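Long-range contacts in Exo-beta-1,3-galactanase (PDB 5FLW), which probably hydrolyses beta-1,3-linked galactans from the chain end to release galactose, as a family 43 glycoside hydrolase: residues D183-P191 and Y201-S209; E174-T182 and L223-K231. One frame throughout, in Å; residues are numbered along the deposited sequence.

Contact 1 (D183-P191 and Y201-S209)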
loop_
_atom_site.group_PDB
_atom_site.type_symbol
_atom_site.label_atom_id
_atom_site.label_comp_id
_atom_site.label_asym_id
_atom_site.label_seq_id
_atom_site.Cartn_x
_atom_site.Cartn_y
_atom_site.Cartn_z
ATOM N N ASP A 183 -21.921 -1.037 8.076
ATOM C CA ASP A 183 -22.212 -1.264 9.491
ATOM C C ASP A 183 -20.963 -1.079 10.356
ATOM O O ASP A 183 -20.737 -1.818 11.320
ATOM C CB ASP A 183 -22.812 -2.655 9.732
ATOM C CG ASP A 183 -24.091 -2.909 8.931
ATOM O OD1 ASP A 183 -24.929 -1.979 8.793
ATOM O OD2 ASP A 183 -24.262 -4.061 8.465
ATOM N N TYR A 184 -20.122 -0.097 10.002
ATOM C CA TYR A 184 -18.845 0.111 10.698
ATOM C C TYR A 184 -18.714 1.613 10.891
ATOM O O TYR A 184 -19.144 2.383 10.017
ATOM C CB TYR A 184 -17.667 -0.396 9.849
ATOM C CG TYR A 184 -16.415 -0.821 10.611
ATOM C CD1 TYR A 184 -16.489 -1.720 11.684
ATOM C CD2 TYR A 184 -15.145 -0.383 10.205
ATOM C CE1 TYR A 184 -15.326 -2.146 12.363
ATOM C CE2 TYR A 184 -13.979 -0.800 10.869
ATOM C CZ TYR A 184 -14.074 -1.676 11.948
ATOM O OH TYR A 184 -12.920 -2.074 12.600
ATOM N N PRO A 185 -18.159 2.058 12.026
ATOM C CA PRO A 185 -18.028 3.500 12.286
ATOM C C PRO A 185 -16.845 4.148 11.586
ATOM O O PRO A 185 -16.644 5.361 11.750
ATOM C CB PRO A 185 -17.845 3.570 13.819
ATOM C CG PRO A 185 -18.018 2.170 14.342
ATOM C CD PRO A 185 -17.699 1.259 13.177
ATOM N N TYR A 186 -16.063 3.378 10.823
ATOM C CA TYR A 186 -14.819 3.864 10.250
ATOM C C TYR A 186 -14.675 3.354 8.831
ATOM O O TYR A 186 -15.333 2.390 8.422
ATOM C CB TYR A 186 -13.614 3.309 11.031
ATOM C CG TYR A 186 -13.722 3.550 12.502
ATOM C CD1 TYR A 186 -13.471 4.817 13.015
ATOM C CD2 TYR A 186 -14.110 2.523 13.381
ATOM C CE1 TYR A 186 -13.583 5.076 14.363
ATOM C CE2 TYR A 186 -14.229 2.770 14.745
ATOM C CZ TYR A 186 -13.955 4.059 15.226
ATOM O OH TYR A 186 -14.049 4.359 16.568
ATOM N N GLY A 187 -13.759 3.980 8.096
ATOM C CA GLY A 187 -13.253 3.363 6.894
ATOM C C GLY A 187 -12.305 2.230 7.256
ATOM O O GLY A 187 -11.918 2.044 8.412
ATOM N N LEU A 188 -11.906 1.474 6.251
ATOM C CA LEU A 188 -10.970 0.391 6.465
ATOM C C LEU A 188 -9.577 0.951 6.207
ATOM O O LEU A 188 -9.417 1.872 5.409
ATOM C CB LEU A 188 -11.267 -0.767 5.513
ATOM C CG LEU A 188 -12.627 -1.452 5.682
ATOM C CD1 LEU A 188 -12.655 -2.779 4.943
ATOM C CD2 LEU A 188 -12.951 -1.646 7.154
ATOM N N GLU A 189 -8.666 0.313 6.914
ATOM C CA GLU A 189 -7.351 0.901 6.681
ATOM C C GLU A 189 -6.559 0.147 5.609
ATOM O O GLU A 189 -7.118 -0.688 4.908
ATOM C CB GLU A 189 -6.565 1.135 7.973
ATOM C CG GLU A 189 -6.222 -0.107 8.758
ATOM C CD GLU A 189 -5.551 0.211 10.083
ATOM O OE1 GLU A 189 -5.043 1.336 10.265
ATOM O OE2 GLU A 189 -5.523 -0.680 10.941
ATOM N N SER A 190 -5.170 0.342 5.453
ATOM C CA SER A 190 -4.321 -0.298 4.441
ATOM C C SER A 190 -5.052 -0.426 3.101
ATOM O O SER A 190 -5.207 -1.520 2.575
ATOM C CB SER A 190 -3.760 -1.645 4.923
ATOM O OG SER A 190 -4.760 -2.635 5.067
ATOM N N PRO A 191 -5.484 0.703 2.544
ATOM C CA PRO A 191 -6.256 0.650 1.295
ATOM C C PRO A 191 -5.411 0.306 0.072
ATOM O O PRO A 191 -4.237 0.699 -0.044
ATOM C CB PRO A 191 -6.806 2.085 1.173
ATOM C CG PRO A 191 -5.782 2.927 1.887
ATOM C CD PRO A 191 -5.391 2.076 3.081
ATOM N N TYR A 201 -12.132 -2.038 -7.737
ATOM C CA TYR A 201 -12.170 -2.910 -6.569
ATOM C C TYR A 201 -11.266 -2.277 -5.516
ATOM O O TYR A 201 -10.097 -2.011 -5.790
ATOM C CB TYR A 201 -11.675 -4.329 -6.890
ATOM C CG TYR A 201 -12.495 -5.121 -7.927
ATOM C CD1 TYR A 201 -12.525 -4.740 -9.268
ATOM C CD2 TYR A 201 -13.184 -6.284 -7.558
ATOM C CE1 TYR A 201 -13.257 -5.472 -10.219
ATOM C CE2 TYR A 201 -13.914 -7.024 -8.487
ATOM C CZ TYR A 201 -13.952 -6.614 -9.819
ATOM O OH TYR A 201 -14.664 -7.356 -10.757
ATOM N N TRP A 202 -11.821 -2.037 -4.327
ATOM C CA TRP A 202 -11.159 -1.347 -3.226
ATOM C C TRP A 202 -11.114 -2.302 -2.037
ATOM O O TRP A 202 -12.164 -2.702 -1.519
ATOM C CB TRP A 202 -11.985 -0.098 -2.892
ATOM C CG TRP A 202 -11.529 0.807 -1.781
ATOM C CD1 TRP A 202 -10.468 0.636 -0.924
ATOM C CD2 TRP A 202 -12.156 2.047 -1.396
ATOM N NE1 TRP A 202 -10.398 1.694 -0.035
ATOM C CE2 TRP A 202 -11.418 2.575 -0.308
ATOM C CE3 TRP A 202 -13.262 2.769 -1.877
ATOM C CZ2 TRP A 202 -11.769 3.784 0.320
ATOM C CZ3 TRP A 202 -13.601 3.979 -1.265
ATOM C CH2 TRP A 202 -12.845 4.480 -0.184
ATOM N N PHE A 203 -9.900 -2.652 -1.598
ATOM C CA PHE A 203 -9.668 -3.567 -0.488
ATOM C C PHE A 203 -9.158 -2.797 0.727
ATOM O O PHE A 203 -8.465 -1.784 0.587
ATOM C CB PHE A 203 -8.616 -4.624 -0.861
ATOM C CG PHE A 203 -8.963 -5.421 -2.091
ATOM C CD1 PHE A 203 -8.781 -4.890 -3.366
ATOM C CD2 PHE A 203 -9.473 -6.708 -1.979
ATOM C CE1 PHE A 203 -9.118 -5.646 -4.511
ATOM C CE2 PHE A 203 -9.805 -7.464 -3.123
ATOM C CZ PHE A 203 -9.619 -6.928 -4.376
ATOM N N GLY A 204 -9.472 -3.309 1.925
ATOM C CA GLY A 204 -8.929 -2.744 3.149
ATOM C C GLY A 204 -9.091 -3.695 4.320
ATOM O O GLY A 204 -9.705 -4.762 4.205
ATOM N N SER A 205 -8.530 -3.284 5.456
ATOM C CA SER A 205 -8.524 -4.080 6.676
ATOM C C SER A 205 -9.339 -3.416 7.784
ATOM O O SER A 205 -9.381 -2.182 7.898
ATOM C CB SER A 205 -7.097 -4.321 7.181
ATOM O OG SER A 205 -6.353 -3.116 7.225
ATOM N N GLN A 206 -9.978 -4.243 8.611
ATOM C CA GLN A 206 -10.655 -3.687 9.780
ATOM C C GLN A 206 -9.618 -3.126 10.751
ATOM O O GLN A 206 -8.412 -3.356 10.615
ATOM C CB GLN A 206 -11.573 -4.721 10.454
ATOM C CG GLN A 206 -12.520 -5.400 9.474
ATOM C CD GLN A 206 -13.458 -6.396 10.162
ATOM O OE1 GLN A 206 -13.599 -7.554 9.736
ATOM N NE2 GLN A 206 -14.097 -5.969 11.234
ATOM N N LEU A 207 -10.104 -2.353 11.725
ATOM C CA LEU A 207 -9.269 -1.696 12.734
ATOM C C LEU A 207 -9.304 -2.602 13.959
ATOM O O LEU A 207 -10.196 -2.500 14.805
ATOM C CB LEU A 207 -9.807 -0.298 13.048
ATOM C CG LEU A 207 -9.958 0.644 11.842
ATOM C CD1 LEU A 207 -10.497 1.999 12.274
ATOM C CD2 LEU A 207 -8.656 0.835 11.130
ATOM N N THR A 208 -8.344 -3.520 14.039
ATOM C CA THR A 208 -8.269 -4.462 15.156
ATOM C C THR A 208 -6.856 -4.501 15.725
ATOM O O THR A 208 -6.397 -5.529 16.209
ATOM C CB THR A 208 -8.693 -5.887 14.736
ATOM O OG1 THR A 208 -7.777 -6.402 13.763
ATOM C CG2 THR A 208 -10.091 -5.879 14.144
ATOM N N SER A 209 -6.184 -3.359 15.656
ATOM C CA SER A 209 -4.815 -3.209 16.137
ATOM C C SER A 209 -3.863 -4.273 15.589
ATOM O O SER A 209 -3.817 -4.493 14.390
ATOM C CB SER A 209 -4.745 -3.095 17.664
ATOM O OG SER A 209 -5.389 -4.166 18.328
HETATM O O HOH W 1 -13.118 -3.874 14.287
HETATM O O HOH W 2 -9.383 0.951 2.783
HETATM O O HOH W 3 -6.072 -0.550 14.087
HETATM O O HOH W 4 -5.879 -3.721 11.215
HETATM O O HOH W 5 -5.819 -3.004 13.179
#
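A chi1 of 63° sets CG of Glu-189 between its backbone N and carbonyl carbon, and the extended chain lies across Leu-207, whose CD2 comes within 3.3 Å of Glu-189 CD. The other methyl of Leu-207, CD1, rests 3.6 Å from Tyr-186 CG. Tyr-184, with CG opposite its backbone N (chi1 -154°), carries its hydroxyl to the same loop: Leu-207 N donates to Tyr-184 OH over 3.0 Å, at the edge of the ring. Next to these contacts is one antiparallel hydrogen-bonded pair, Glu-189 with Ser-205: Glu-189 N reaches Ser-205 O at 2.8 Å, and Ser-205 N returns to Glu-189 O at 3.0 Å. At Ser-190 the chain turns the corner into strand 191-196, the first of a four-stranded propeller blade, and Ser-190 OG lies 2.7 Å from Ser-205 OG; Ser-190 OG is also hydrogen-bonded to Val-245 O and Ser-205 OG to Gln-244 NE2. Glu-189 sits in a Glu-Ser-Pro sequence reminiscent of the family 43 Glu-Gly-Pro motif, whose glutamate is the general acid. Three waters donate to Glu-189 OE2, so the Glu-189 side chain has a leucine methyl against its CG and its carboxylate carbon, while OE2 is hydrated.

Contact 2 (E174-T182 and L223-K231); sequences EDVACERAT and LHGPWSEWK
His-224 is gripped at its edge and covered on a face by the same strand: NE2 donates to Glu-174 OE2 over 2.7 Å, nearly in the ring plane and on the syn side of the carboxylate, while Val-176 CG1 sits almost centrally over the imidazole, 3.7 Å from its centroid, as a CH-pi contact. Asp-222 holds ND1, and Arg-164 forms a salt bridge with Glu-174 OE1, which restrains the rotation of both groups. Val-176 and Ala-177 both face Ile-162 in a classic beta bulge of strand 172-179, the outermost strand of its propeller blade; the 223-231 loop packing against it belongs to the following blade. No backbone-to-backbone hydrogen bond joins the two segments. Further along, Glu-179 bends at chi2 (-69°) and crosses Trp-227 at about a right angle, with Glu-179 OE2 3.6 Å from Trp-227 CD1, and a water links that oxygen to Trp-227 N. The Trp-227 indole is itself pinned by NE1 donating to Leu-223 O. Ala-181 CA then lies over the five-membered ring of Trp-230, 3.9 Å from its centroid. Thr-182 OG1 accepts from Trp-230 N at 2.8 Å in an almost straight bond (174°), and another water accepts from Trp-230 NE1.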
loop_
_atom_site.group_PDB
_atom_site.type_symbol
_atom_site.label_atom_id
_atom_site.label_comp_id
_atom_site.label_asym_id
_atom_site.label_seq_id
_atom_site.Cartn_x
_atom_site.Cartn_y
_atom_site.Cartn_z
ATOM N N GLU A 174 -9.123 17.347 -4.688
ATOM C CA GLU A 174 -10.518 16.944 -4.575
ATOM C C GLU A 174 -10.675 15.792 -3.591
ATOM O O GLU A 174 -9.900 14.834 -3.613
ATOM C CB GLU A 174 -11.111 16.540 -5.932
ATOM C CG GLU A 174 -12.599 16.269 -5.868
ATOM C CD GLU A 174 -13.122 15.544 -7.082
ATOM O OE1 GLU A 174 -12.378 15.436 -8.085
ATOM O OE2 GLU A 174 -14.277 15.076 -7.029
ATOM N N ASP A 175 -11.695 15.895 -2.742
ATOM C CA ASP A 175 -12.105 14.789 -1.860
ATOM C C ASP A 175 -13.141 13.998 -2.667
ATOM O O ASP A 175 -14.324 14.339 -2.710
ATOM C CB ASP A 175 -12.617 15.352 -0.531
ATOM C CG ASP A 175 -12.829 14.297 0.555
ATOM O OD1 ASP A 175 -12.401 13.127 0.403
ATOM O OD2 ASP A 175 -13.382 14.681 1.607
ATOM N N VAL A 176 -12.650 12.970 -3.378
ATOM C CA VAL A 176 -13.471 12.252 -4.362
ATOM C C VAL A 176 -14.535 11.410 -3.665
ATOM O O VAL A 176 -15.697 11.344 -4.109
ATOM C CB VAL A 176 -12.571 11.376 -5.264
ATOM C CG1 VAL A 176 -13.398 10.424 -6.124
ATOM C CG2 VAL A 176 -11.696 12.226 -6.134
ATOM N N ALA A 177 -14.143 10.730 -2.585
ATOM C CA ALA A 177 -15.011 9.841 -1.829
ATOM C C ALA A 177 -14.464 9.744 -0.412
ATOM O O ALA A 177 -13.266 9.943 -0.176
ATOM C CB ALA A 177 -15.075 8.431 -2.451
ATOM N N CYS A 178 -15.368 9.457 0.531
ATOM C CA CYS A 178 -14.953 9.187 1.900
ATOM C C CYS A 178 -15.906 8.120 2.428
ATOM O O CYS A 178 -17.087 8.406 2.668
ATOM C CB CYS A 178 -14.976 10.456 2.751
ATOM S SG CYS A 178 -14.286 10.176 4.405
ATOM N N GLU A 179 -15.408 6.889 2.559
ATOM C CA GLU A 179 -16.270 5.747 2.820
ATOM C C GLU A 179 -15.980 5.114 4.170
ATOM O O GLU A 179 -14.813 4.871 4.533
ATOM C CB GLU A 179 -16.150 4.659 1.714
ATOM C CG GLU A 179 -16.483 5.203 0.322
ATOM C CD GLU A 179 -17.968 5.535 0.174
ATOM O OE1 GLU A 179 -18.813 4.845 0.799
ATOM O OE2 GLU A 179 -18.298 6.483 -0.588
ATOM N N ARG A 180 -17.060 4.787 4.877
ATOM C CA ARG A 180 -17.006 3.904 6.030
ATOM C C ARG A 180 -17.465 2.531 5.572
ATOM O O ARG A 180 -18.291 2.414 4.661
ATOM C CB ARG A 180 -17.901 4.407 7.168
ATOM C CG ARG A 180 -17.369 5.645 7.892
ATOM C CD ARG A 180 -18.378 6.096 8.919
ATOM N NE ARG A 180 -17.848 7.074 9.860
ATOM C CZ ARG A 180 -18.154 8.367 9.859
ATOM N NH1 ARG A 180 -18.979 8.855 8.950
ATOM N NH2 ARG A 180 -17.625 9.180 10.768
ATOM N N ALA A 181 -16.877 1.495 6.165
ATOM C CA ALA A 181 -17.297 0.147 5.834
ATOM C C ALA A 181 -18.732 -0.083 6.311
ATOM O O ALA A 181 -19.250 0.602 7.211
ATOM C CB ALA A 181 -16.348 -0.906 6.419
ATOM N N THR A 182 -19.381 -1.048 5.662
ATOM C CA THR A 182 -20.770 -1.380 5.959
ATOM C C THR A 182 -20.945 -1.696 7.444
ATOM O O THR A 182 -20.221 -2.529 8.006
ATOM C CB THR A 182 -21.182 -2.595 5.108
ATOM O OG1 THR A 182 -20.870 -2.361 3.724
ATOM C CG2 THR A 182 -22.698 -2.860 5.272
ATOM N N LEU A 223 -15.200 6.323 -9.174
ATOM C CA LEU A 223 -14.456 6.489 -7.918
ATOM C C LEU A 223 -15.210 7.354 -6.908
ATOM O O LEU A 223 -14.975 7.233 -5.697
ATOM C CB LEU A 223 -13.051 7.048 -8.167
ATOM C CG LEU A 223 -12.046 6.098 -8.829
ATOM C CD1 LEU A 223 -10.880 6.874 -9.382
ATOM C CD2 LEU A 223 -11.557 5.050 -7.866
ATOM N N HIS A 224 -16.101 8.242 -7.377
ATOM C CA HIS A 224 -17.002 8.947 -6.470
ATOM C C HIS A 224 -18.081 8.039 -5.880
ATOM O O HIS A 224 -18.792 8.463 -4.959
ATOM C CB HIS A 224 -17.706 10.096 -7.193
ATOM C CG HIS A 224 -16.777 11.145 -7.717
ATOM N ND1 HIS A 224 -16.219 11.080 -8.977
ATOM C CD2 HIS A 224 -16.307 12.283 -7.155
ATOM C CE1 HIS A 224 -15.450 12.139 -9.169
ATOM N NE2 HIS A 224 -15.485 12.883 -8.080
ATOM N N GLY A 225 -18.252 6.826 -6.398
ATOM C CA GLY A 225 -19.317 5.970 -5.919
ATOM C C GLY A 225 -20.542 5.993 -6.833
ATOM O O GLY A 225 -20.516 6.624 -7.913
ATOM N N PRO A 226 -21.639 5.341 -6.401
ATOM C CA PRO A 226 -21.770 4.637 -5.116
ATOM C C PRO A 226 -20.885 3.407 -4.986
ATOM O O PRO A 226 -20.717 2.624 -5.925
ATOM C CB PRO A 226 -23.227 4.164 -5.096
ATOM C CG PRO A 226 -23.726 4.293 -6.482
ATOM C CD PRO A 226 -22.878 5.290 -7.204
ATOM N N TRP A 227 -20.331 3.252 -3.793
ATOM C CA TRP A 227 -19.567 2.069 -3.449
ATOM C C TRP A 227 -20.482 1.007 -2.841
ATOM O O TRP A 227 -21.352 1.304 -2.020
ATOM C CB TRP A 227 -18.430 2.445 -2.502
ATOM C CG TRP A 227 -17.344 3.168 -3.231
ATOM C CD1 TRP A 227 -17.185 4.529 -3.351
ATOM C CD2 TRP A 227 -16.273 2.574 -3.986
ATOM N NE1 TRP A 227 -16.069 4.815 -4.109
ATOM C CE2 TRP A 227 -15.493 3.637 -4.514
ATOM C CE3 TRP A 227 -15.882 1.253 -4.252
ATOM C CZ2 TRP A 227 -14.339 3.405 -5.300
ATOM C CZ3 TRP A 227 -14.735 1.023 -5.049
ATOM C CH2 TRP A 227 -13.980 2.097 -5.555
ATOM N N SER A 228 -20.281 -0.236 -3.275
ATOM C CA SER A 228 -21.124 -1.353 -2.879
ATOM C C SER A 228 -20.876 -1.724 -1.413
ATOM O O SER A 228 -19.945 -1.241 -0.758
ATOM C CB SER A 228 -20.844 -2.567 -3.766
ATOM O OG SER A 228 -19.629 -3.198 -3.396
ATOM N N GLU A 229 -21.736 -2.607 -0.901
ATOM C CA GLU A 229 -21.531 -3.225 0.404
ATOM C C GLU A 229 -20.109 -3.797 0.496
ATOM O O GLU A 229 -19.580 -4.326 -0.484
ATOM C CB GLU A 229 -22.551 -4.361 0.529
ATOM C CG GLU A 229 -22.308 -5.296 1.686
ATOM C CD GLU A 229 -23.175 -6.565 1.645
ATOM O OE1 GLU A 229 -23.568 -7.016 0.540
ATOM O OE2 GLU A 229 -23.457 -7.128 2.723
ATOM N N TRP A 230 -19.509 -3.725 1.674
ATOM C CA TRP A 230 -18.177 -4.281 1.858
ATOM C C TRP A 230 -18.315 -5.765 2.200
ATOM O O TRP A 230 -19.017 -6.125 3.138
ATOM C CB TRP A 230 -17.414 -3.520 2.943
ATOM C CG TRP A 230 -17.053 -2.131 2.510
ATOM C CD1 TRP A 230 -17.877 -1.044 2.473
ATOM C CD2 TRP A 230 -15.783 -1.685 2.026
ATOM N NE1 TRP A 230 -17.197 0.048 2.003
ATOM C CE2 TRP A 230 -15.908 -0.317 1.722
ATOM C CE3 TRP A 230 -14.549 -2.308 1.825
ATOM C CZ2 TRP A 230 -14.845 0.437 1.230
ATOM C CZ3 TRP A 230 -13.500 -1.559 1.336
ATOM C CH2 TRP A 230 -13.654 -0.202 1.044
ATOM N N LYS A 231 -17.641 -6.650 1.590
ATOM C CA LYS A 231 -17.699 -8.106 1.596
ATOM C C LYS A 231 -16.343 -8.743 1.834
ATOM O O LYS A 231 -15.305 -8.153 1.572
ATOM C CB LYS A 231 -18.225 -8.621 0.259
ATOM C CG LYS A 231 -19.673 -8.285 -0.034
ATOM C CD LYS A 231 -20.079 -8.822 -1.393
ATOM C CE LYS A 231 -21.536 -8.515 -1.694
ATOM N NZ LYS A 231 -21.929 -9.019 -3.034
HETATM O O HOH W 6 -18.196 10.574 -3.356
HETATM O O HOH W 7 -18.854 2.453 2.040
HETATM O O HOH W 8 -20.739 5.493 -2.113
#

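In the fold
Contact 2 joins two neighbouring blades of the five-bladed propeller; contact 1 pairs the connection between them with the second strand of the later blade. Their centres are 11 Å apart, and the chain runs straight from segment 174-182 into 183-191. Two probable hydrogen bonds tie these together: Arg-180 NE to Pro-185 O at 2.8 Å and Ala-181 N to Tyr-186 O at 2.9 Å. The second segments also touch: Trp-202 of contact 1 meets Trp-227 and Trp-230 of contact 2 edge-to-face. The active site of family 43 enzymes lies at the propeller centre; contact 1, about 13 Å from the centre of the chain against about 18 Å for contact 2, is probably closer to that site.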